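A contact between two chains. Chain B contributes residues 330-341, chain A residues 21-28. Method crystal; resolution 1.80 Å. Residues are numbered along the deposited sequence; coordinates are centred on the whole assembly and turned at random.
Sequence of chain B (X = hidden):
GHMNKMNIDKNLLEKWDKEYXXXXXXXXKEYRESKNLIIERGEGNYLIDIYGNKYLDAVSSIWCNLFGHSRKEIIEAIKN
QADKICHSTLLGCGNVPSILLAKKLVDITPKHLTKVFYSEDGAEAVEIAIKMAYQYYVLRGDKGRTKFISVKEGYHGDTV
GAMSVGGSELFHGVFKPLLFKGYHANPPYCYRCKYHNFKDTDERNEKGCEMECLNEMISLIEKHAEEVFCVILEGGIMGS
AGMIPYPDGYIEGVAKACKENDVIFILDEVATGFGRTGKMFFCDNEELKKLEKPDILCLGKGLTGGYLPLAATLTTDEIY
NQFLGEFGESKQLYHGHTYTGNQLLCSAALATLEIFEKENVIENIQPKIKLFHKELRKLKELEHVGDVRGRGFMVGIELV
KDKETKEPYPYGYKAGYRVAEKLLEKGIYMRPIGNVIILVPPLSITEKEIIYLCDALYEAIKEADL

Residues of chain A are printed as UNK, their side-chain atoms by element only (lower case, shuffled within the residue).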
ATOM      1  N   SER B 330      12.888 -22.519   4.002  1.00 19.88           N
ATOM      2  CA  SER B 330      12.620 -21.113   4.267  1.00 18.93           C
ATOM      3  C   SER B 330      13.204 -20.148   3.210  1.00 20.16           C
ATOM      4  O   SER B 330      13.785 -19.105   3.521  1.00 23.57           O
ATOM      5  CB  SER B 330      13.015 -20.802   5.702  1.00 23.14           C
ATOM      6  OG  SER B 330      12.462 -19.584   6.058  1.00 28.57           O
ATOM      7  N   LYS B 331      13.040 -20.492   1.928  1.00 18.10           N
ATOM      8  CA  LYS B 331      13.487 -19.707   0.788  1.00 19.50           C
ATOM      9  C   LYS B 331      12.352 -18.883   0.150  1.00 17.99           C
ATOM     10  O   LYS B 331      12.613 -18.140  -0.794  1.00 15.57           O
ATOM     11  CB  LYS B 331      13.994 -20.658  -0.297  1.00 17.60           C
ATOM     12  CG  LYS B 331      15.270 -21.376   0.121  1.00 22.11           C
ATOM     13  CD  LYS B 331      15.725 -22.425  -0.811  1.00 23.14           C
ATOM     14  CE  LYS B 331      16.134 -21.819  -2.119  1.00 30.00           C
ATOM     15  NZ  LYS B 331      16.236 -22.865  -3.165  1.00 40.74           N
ATOM     16  N   GLN B 332      11.114 -19.027   0.623  1.00 17.05           N
ATOM     17  CA  GLN B 332       9.991 -18.316   0.004  1.00 17.22           C
ATOM     18  C   GLN B 332      10.130 -16.824   0.330  1.00 16.43           C
ATOM     19  O   GLN B 332      10.816 -16.475   1.304  1.00 16.35           O
ATOM     20  CB  GLN B 332       8.620 -18.866   0.455  1.00 14.88           C
ATOM     21  CG  GLN B 332       8.270 -18.757   1.955  1.00 16.84           C
ATOM     22  CD  GLN B 332       8.682 -20.017   2.708  1.00 20.37           C
ATOM     23  OE1 GLN B 332       9.842 -20.460   2.646  1.00 19.20           O
ATOM     24  NE2 GLN B 332       7.740 -20.618   3.414  1.00 18.42           N
ATOM     25  N   LEU B 333       9.505 -15.988  -0.504  1.00 14.69           N
ATOM     26  CA  LEU B 333       9.438 -14.563  -0.254  1.00 14.99           C
ATOM     27  C   LEU B 333       8.386 -14.321   0.823  1.00 14.36           C
ATOM     28  O   LEU B 333       7.164 -14.527   0.603  1.00 12.87           O
ATOM     29  CB  LEU B 333       9.025 -13.870  -1.545  1.00 14.86           C
ATOM     30  CG  LEU B 333       9.026 -12.335  -1.399  1.00 15.53           C
ATOM     31  CD1 LEU B 333      10.388 -11.807  -0.946  1.00 18.19           C
ATOM     32  CD2 LEU B 333       8.608 -11.611  -2.707  1.00 18.04           C
ATOM     33  N   TYR B 334       8.862 -13.958   2.017  1.00 13.77           N
ATOM     34  CA  TYR B 334       7.871 -13.806   3.076  1.00 14.82           C
ATOM     35  C   TYR B 334       7.352 -12.364   3.023  1.00 14.75           C
ATOM     36  O   TYR B 334       7.648 -11.525   3.885  1.00 15.70           O
ATOM     37  CB  TYR B 334       8.501 -14.097   4.438  1.00 15.28           C
ATOM     38  CG  TYR B 334       8.856 -15.537   4.724  1.00 16.83           C
ATOM     39  CD1 TYR B 334       7.886 -16.445   5.096  1.00 18.82           C
ATOM     40  CD2 TYR B 334      10.181 -15.929   4.777  1.00 19.98           C
ATOM     41  CE1 TYR B 334       8.210 -17.757   5.431  1.00 19.50           C
ATOM     42  CE2 TYR B 334      10.519 -17.237   5.083  1.00 18.85           C
ATOM     43  CZ  TYR B 334       9.545 -18.149   5.426  1.00 20.62           C
ATOM     44  OH  TYR B 334       9.922 -19.427   5.825  1.00 20.16           O
ATOM     45  N   HIS B 335       6.524 -12.107   1.990  1.00 16.50           N
ATOM     46  CA  HIS B 335       5.990 -10.786   1.783  1.00 15.57           C
ATOM     47  C   HIS B 335       4.535 -10.992   1.322  1.00 17.25           C
ATOM     48  O   HIS B 335       4.219 -11.941   0.612  1.00 15.49           O
ATOM     49  CB  HIS B 335       6.766 -10.081   0.674  1.00 15.94           C
ATOM     50  CG  HIS B 335       6.431  -8.639   0.566  1.00 13.92           C
ATOM     51  ND1 HIS B 335       7.304  -7.718   1.046  1.00 14.74           N
ATOM     52  CD2 HIS B 335       5.304  -7.981   0.157  1.00 16.11           C
ATOM     53  CE1 HIS B 335       6.769  -6.518   0.869  1.00 13.36           C
ATOM     54  NE2 HIS B 335       5.540  -6.653   0.327  1.00 13.14           N
ATOM     55  N   GLY B 336       3.663 -10.059   1.691  1.00 14.94           N
ATOM     56  CA  GLY B 336       2.351 -10.023   1.044  1.00 17.85           C
ATOM     57  C   GLY B 336       1.314  -9.504   2.009  1.00 20.49           C
ATOM     58  O   GLY B 336       1.092 -10.115   3.035  1.00 22.24           O
ATOM     59  N   HIS B 337       0.706  -8.367   1.696  1.00 22.22           N
ATOM     60  CA  HIS B 337      -0.251  -7.885   2.676  1.00 25.09           C
ATOM     61  C   HIS B 337      -1.632  -8.482   2.417  1.00 24.31           C
ATOM     62  O   HIS B 337      -1.842  -9.161   1.412  1.00 18.56           O
ATOM     63  CB  HIS B 337      -0.241  -6.364   2.708  1.00 29.12           C
ATOM     64  CG  HIS B 337       1.070  -5.918   3.258  1.00 31.05           C
ATOM     65  ND1 HIS B 337       1.748  -4.800   2.761  1.00 28.95           N
ATOM     66  CD2 HIS B 337       1.836  -6.495   4.233  1.00 32.26           C
ATOM     67  CE1 HIS B 337       2.901  -4.730   3.416  1.00 33.65           C
ATOM     68  NE2 HIS B 337       2.979  -5.792   4.335  1.00 23.79           N
ATOM     69  N   THR B 338      -2.542  -8.172   3.353  1.00 19.36           N
ATOM     70  CA  THR B 338      -3.882  -8.716   3.441  1.00 18.40           C
ATOM     71  C   THR B 338      -4.535  -8.772   2.069  1.00 15.12           C
ATOM     72  O   THR B 338      -5.088  -9.795   1.699  1.00 15.38           O
ATOM     73  CB  THR B 338      -4.727  -7.812   4.342  1.00 21.85           C
ATOM     74  OG1 THR B 338      -3.965  -7.885   5.555  1.00 24.72           O
ATOM     75  CG2 THR B 338      -6.114  -8.371   4.582  1.00 22.33           C
ATOM     76  N   TYR B 339      -4.493  -7.652   1.350  1.00 13.81           N
ATOM     77  CA  TYR B 339      -5.459  -7.464   0.286  1.00 13.48           C
ATOM     78  C   TYR B 339      -4.767  -7.801  -1.019  1.00 13.79           C
ATOM     79  O   TYR B 339      -5.293  -7.528  -2.092  1.00 13.27           O
ATOM     80  CB  TYR B 339      -6.030  -6.048   0.283  1.00 11.94           C
ATOM     81  CG  TYR B 339      -7.105  -5.896   1.334  1.00 13.57           C
ATOM     82  CD1 TYR B 339      -8.368  -6.461   1.127  1.00 12.76           C
ATOM     83  CD2 TYR B 339      -6.854  -5.200   2.504  1.00 13.67           C
ATOM     84  CE1 TYR B 339      -9.335  -6.389   2.123  1.00 11.89           C
ATOM     85  CE2 TYR B 339      -7.848  -5.036   3.462  1.00 13.62           C
ATOM     86  CZ  TYR B 339      -9.084  -5.634   3.243  1.00 13.47           C
ATOM     87  OH  TYR B 339     -10.057  -5.533   4.180  1.00 15.06           O
ATOM     88  N   THR B 340      -3.659  -8.516  -0.919  1.00 13.49           N
ATOM     89  CA  THR B 340      -2.976  -8.935  -2.160  1.00 14.53           C
ATOM     90  C   THR B 340      -3.971  -9.639  -3.108  1.00 14.88           C
ATOM     91  O   THR B 340      -4.626 -10.629  -2.739  1.00 16.69           O
ATOM     92  CB  THR B 340      -1.819  -9.917  -1.843  1.00 14.20           C
ATOM     93  OG1 THR B 340      -0.880  -9.231  -1.004  1.00 15.01           O
ATOM     94  CG2 THR B 340      -1.076 -10.346  -3.117  1.00 14.41           C
ATOM     95  N   GLY B 341      -4.016  -9.203  -4.384  1.00 12.55           N
ATOM     96  CA  GLY B 341      -4.877  -9.854  -5.367  1.00 15.72           C
ATOM     97  C   GLY B 341      -6.384  -9.719  -5.098  1.00 15.12           C
ATOM     98  O   GLY B 341      -7.182 -10.472  -5.658  1.00 16.40           O
TER
ATOM     99  N   UNK A  21       1.120 -16.623 -11.220  1.00 14.49           N
ATOM    100  CA  UNK A  21       1.074 -15.814 -10.006  1.00 14.56           C
ATOM    101  C   UNK A  21       2.158 -16.236  -9.017  1.00 15.35           C
ATOM    102  O   UNK A  21       2.262 -17.429  -8.654  1.00 17.94           O
ATOM    103  c   UNK A  21      -0.261 -15.178  -7.954  1.00 13.63           C
ATOM    104  c   UNK A  21      -1.365 -15.343 -10.282  1.00 14.81           C
ATOM    105  c   UNK A  21      -0.292 -15.889  -9.335  1.00 14.19           C
ATOM    106  c   UNK A  21      -2.793 -15.277  -9.643  1.00 16.29           C
ATOM    107  N   UNK A  22       2.979 -15.262  -8.625  1.00 14.25           N
ATOM    108  CA  UNK A  22       3.851 -15.457  -7.473  1.00 13.59           C
ATOM    109  C   UNK A  22       3.043 -15.079  -6.234  1.00 14.15           C
ATOM    110  O   UNK A  22       2.789 -13.887  -5.995  1.00 15.88           O
ATOM    111  c   UNK A  22       9.701 -14.593  -5.663  1.00 13.54           C
ATOM    112  n   UNK A  22       7.467 -15.422  -4.929  1.00 13.75           N
ATOM    113  c   UNK A  22       5.101 -14.582  -7.667  1.00 12.86           C
ATOM    114  c   UNK A  22       6.244 -14.843  -6.726  1.00 14.10           C
ATOM    115  c   UNK A  22       9.614 -13.553  -7.848  1.00 15.12           C
ATOM    116  c   UNK A  22      10.331 -14.002  -6.737  1.00 14.13           C
ATOM    117  c   UNK A  22       8.256 -13.792  -7.975  1.00 15.33           C
ATOM    118  c   UNK A  22       8.339 -14.842  -5.795  1.00 14.15           C
ATOM    119  c   UNK A  22       6.202 -15.395  -5.472  1.00 14.03           C
ATOM    120  c   UNK A  22       7.592 -14.420  -6.925  1.00 13.33           C
ATOM    121  N   UNK A  23       2.617 -16.100  -5.491  1.00 14.68           N
ATOM    122  CA  UNK A  23       1.690 -15.862  -4.383  1.00 13.92           C
ATOM    123  C   UNK A  23       2.439 -15.286  -3.190  1.00 14.94           C
ATOM    124  O   UNK A  23       3.625 -15.555  -3.006  1.00 15.60           O
ATOM    125  n   UNK A  23      -1.440 -18.156  -6.517  1.00 17.16           N
ATOM    126  c   UNK A  23      -0.122 -17.969  -6.156  1.00 13.01           C
ATOM    127  c   UNK A  23      -0.111 -17.559  -4.861  1.00 15.18           C
ATOM    128  c   UNK A  23      -2.241 -17.833  -5.434  1.00 17.48           C
ATOM    129  c   UNK A  23       1.017 -17.175  -3.950  1.00 14.33           C
ATOM    130  n   UNK A  23      -1.419 -17.484  -4.436  1.00 16.21           N
ATOM    131  N   UNK A  24       1.748 -14.466  -2.354  1.00 14.35           N
ATOM    132  CA  UNK A  24       2.350 -13.913  -1.137  1.00 14.66           C
ATOM    133  C   UNK A  24       2.541 -15.048  -0.107  1.00 16.32           C
ATOM    134  O   UNK A  24       1.701 -15.954  -0.028  1.00 14.04           O
ATOM    135  c   UNK A  24       1.242 -12.952  -0.644  1.00 14.71           C
ATOM    136  c   UNK A  24      -0.101 -13.497  -1.234  1.00 13.72           C
ATOM    137  c   UNK A  24       0.362 -14.001  -2.598  1.00 14.28           C
ATOM    138  N   UNK A  25       3.620 -14.961   0.684  1.00 13.48           N
ATOM    139  CA  UNK A  25       3.905 -15.832   1.820  1.00 13.17           C
ATOM    140  C   UNK A  25       3.720 -17.302   1.423  1.00 14.04           C
ATOM    141  O   UNK A  25       3.071 -18.030   2.137  1.00 15.15           O
ATOM    142  c   UNK A  25       3.645 -14.461   3.922  1.00 16.30           C
ATOM    143  c   UNK A  25       4.570 -14.803   4.891  1.00 17.54           C
ATOM    144  c   UNK A  25       4.843 -12.500   5.506  1.00 17.52           C
ATOM    145  c   UNK A  25       5.197 -13.834   5.679  1.00 17.81           C
ATOM    146  c   UNK A  25       3.353 -13.119   3.733  1.00 17.95           C
ATOM    147  c   UNK A  25       3.018 -15.521   3.044  1.00 14.89           C
ATOM    148  o   UNK A  25       5.465 -11.547   6.269  1.00 18.08           O
ATOM    149  c   UNK A  25       3.943 -12.127   4.522  1.00 18.43           C
ATOM    150  N   UNK A  26       4.273 -17.739   0.285  1.00 13.19           N
ATOM    151  CA  UNK A  26       3.960 -19.084  -0.149  1.00 14.69           C
ATOM    152  C   UNK A  26       5.180 -19.681  -0.857  1.00 15.77           C
ATOM    153  O   UNK A  26       5.739 -19.074  -1.779  1.00 14.63           O
ATOM    154  c   UNK A  26       2.809 -19.033  -1.190  1.00 15.47           C
ATOM    155  o   UNK A  26       1.538 -18.619  -0.652  1.00 15.89           O
ATOM    156  c   UNK A  26       2.600 -20.371  -1.894  1.00 13.92           C
ATOM    157  N   UNK A  27       5.554 -20.905  -0.461  1.00 15.86           N
ATOM    158  CA  UNK A  27       6.624 -21.603  -1.152  1.00 15.64           C
ATOM    159  C   UNK A  27       6.014 -22.173  -2.423  1.00 15.42           C
ATOM    160  O   UNK A  27       5.298 -23.177  -2.360  1.00 15.82           O
ATOM    161  n   UNK A  27      10.149 -22.260  -1.285  1.00 19.29           N
ATOM    162  c   UNK A  27       9.155 -22.946  -1.856  1.00 17.48           C
ATOM    163  c   UNK A  27       8.165 -23.638  -0.950  1.00 16.43           C
ATOM    164  o   UNK A  27       8.999 -23.000  -3.065  1.00 15.07           O
ATOM    165  c   UNK A  27       7.226 -22.694  -0.239  1.00 16.85           C
ATOM    166  N   UNK A  28       6.352 -21.582  -3.580  1.00 14.88           N
ATOM    167  CA  UNK A  28       5.620 -21.836  -4.811  1.00 15.62           C
ATOM    168  C   UNK A  28       5.892 -23.269  -5.300  1.00 16.78           C
ATOM    169  O   UNK A  28       5.069 -23.837  -6.009  1.00 15.31           O
ATOM    170  s   UNK A  28       3.565 -19.476  -5.403  1.00 17.10           S
ATOM    171  c   UNK A  28       6.041 -20.827  -5.878  1.00 16.35           C
ATOM    172  c   UNK A  28       3.130 -19.980  -7.071  1.00 17.95           C
ATOM    173  c   UNK A  28       5.392 -19.395  -5.662  1.00 14.97           C
TER
HETATM  174  O   HOH W   1       7.944 -17.175  -2.671  1.00 15.99           O
HETATM  175  O   HOH W   2       5.879 -15.943  -1.443  1.00 12.39           O
HETATM  176  O   HOH W   3       5.026 -19.324   3.957  1.00 24.04           O
HETATM  177  O   HOH W   4      10.889 -22.772   1.463  1.00 19.88           O

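Position 21 of chain A carries four carbons, forked at the first, with one arm two carbons long. They make no contact with the chain B stretch, and the residue is buried without taking part. The branching makes it isoleucine, A:Ile21.

Position 22 has one carbon leading into fused five- and six-membered rings of eight carbons and one nitrogen, and the ring nitrogen comes close to B:Leu333 CB. This can only be tryptophan. In A:Trp22 the CA-to-CB bond runs sideways, yet the end of the side chain comes nearer to chain B: NE1 lies 4.0 Å from B:Leu333 CB. The same A:Trp22 NE1 donates to water 1 at 2.9 Å, and that water also accepts from B:Leu333 N at 2.9 Å.

At position 23 one carbon bears a five-membered ring of three carbons and two nitrogens; its CA-to-CB bond points away from chain B and the ring makes no contact there. This is histidine, A:His23; both ring nitrogens find partners elsewhere in the structure.

Position 24 shows three carbons closing a ring onto the backbone nitrogen, and they lie against B:Gly336 CA and B:Thr340 CG2, hence proline. A:Pro24 presses against bare backbone, its CB 3.6 Å from B:Gly336 CA, while A:Pro24 CG meets B:Thr340 CG2 at 3.8 Å. The glycine is doubly required: an ideal CB on B:Gly336 would sit 2.1 Å from A:Pro24 CB, a clash, and would also be jammed against the preceding carbonyl oxygen.

Position 25 has one carbon, then a six-carbon ring bearing one oxygen, and 106 Å² of the residue is covered by chain B, the largest share of any. It is tyrosine. One face of the A:Tyr25 ring receives backbone, with B:Tyr334 C and B:His335 N over it, and its CE1 packs 3.5 Å from B:Tyr334 CB. The two tyrosine rings meet obliquely, planes at 56°. Backbone N of A:Tyr25 gives a weak hydrogen bond to B:His335 O, 3.1 Å long with an angle of 133°.

Position 26 has one carbon carrying an oxygen and a carbon, and its CA-to-CB bond points away from chain B: threonine. A:Thr26 OG1 donates to A:Pro24 O at 2.7 Å. Separately, A:Thr26 O lies 3.7 Å from B:Gln332 CB.

Position 27 offers three carbons, the third carrying oxygen and nitrogen, beside B:Gln332. It is glutamine; A:Gln27 caps the helix that follows, and its NE2 donates to water 4 at 2.9 Å, which lies 2.8 Å from B:Gln332 OE1.

Position 28 is an unbranched chain of two carbons, sulfur and one carbon, its end leading away. This is methionine. A:Met28 SD accepts a weak hydrogen bond from A:His23 N at 3.5 Å.

The contact thus rests on shape and water, with one weak direct hydrogen bond. Proline and tyrosine fit against the backbone around a glycine, while four waters serve polar groups along the seam. The rule is to pack rings on the partner's backbone and let ordered water serve most polar groups, though B:Gln332 N is left without a partner.

Chain A 21-28: IWHPYTQM
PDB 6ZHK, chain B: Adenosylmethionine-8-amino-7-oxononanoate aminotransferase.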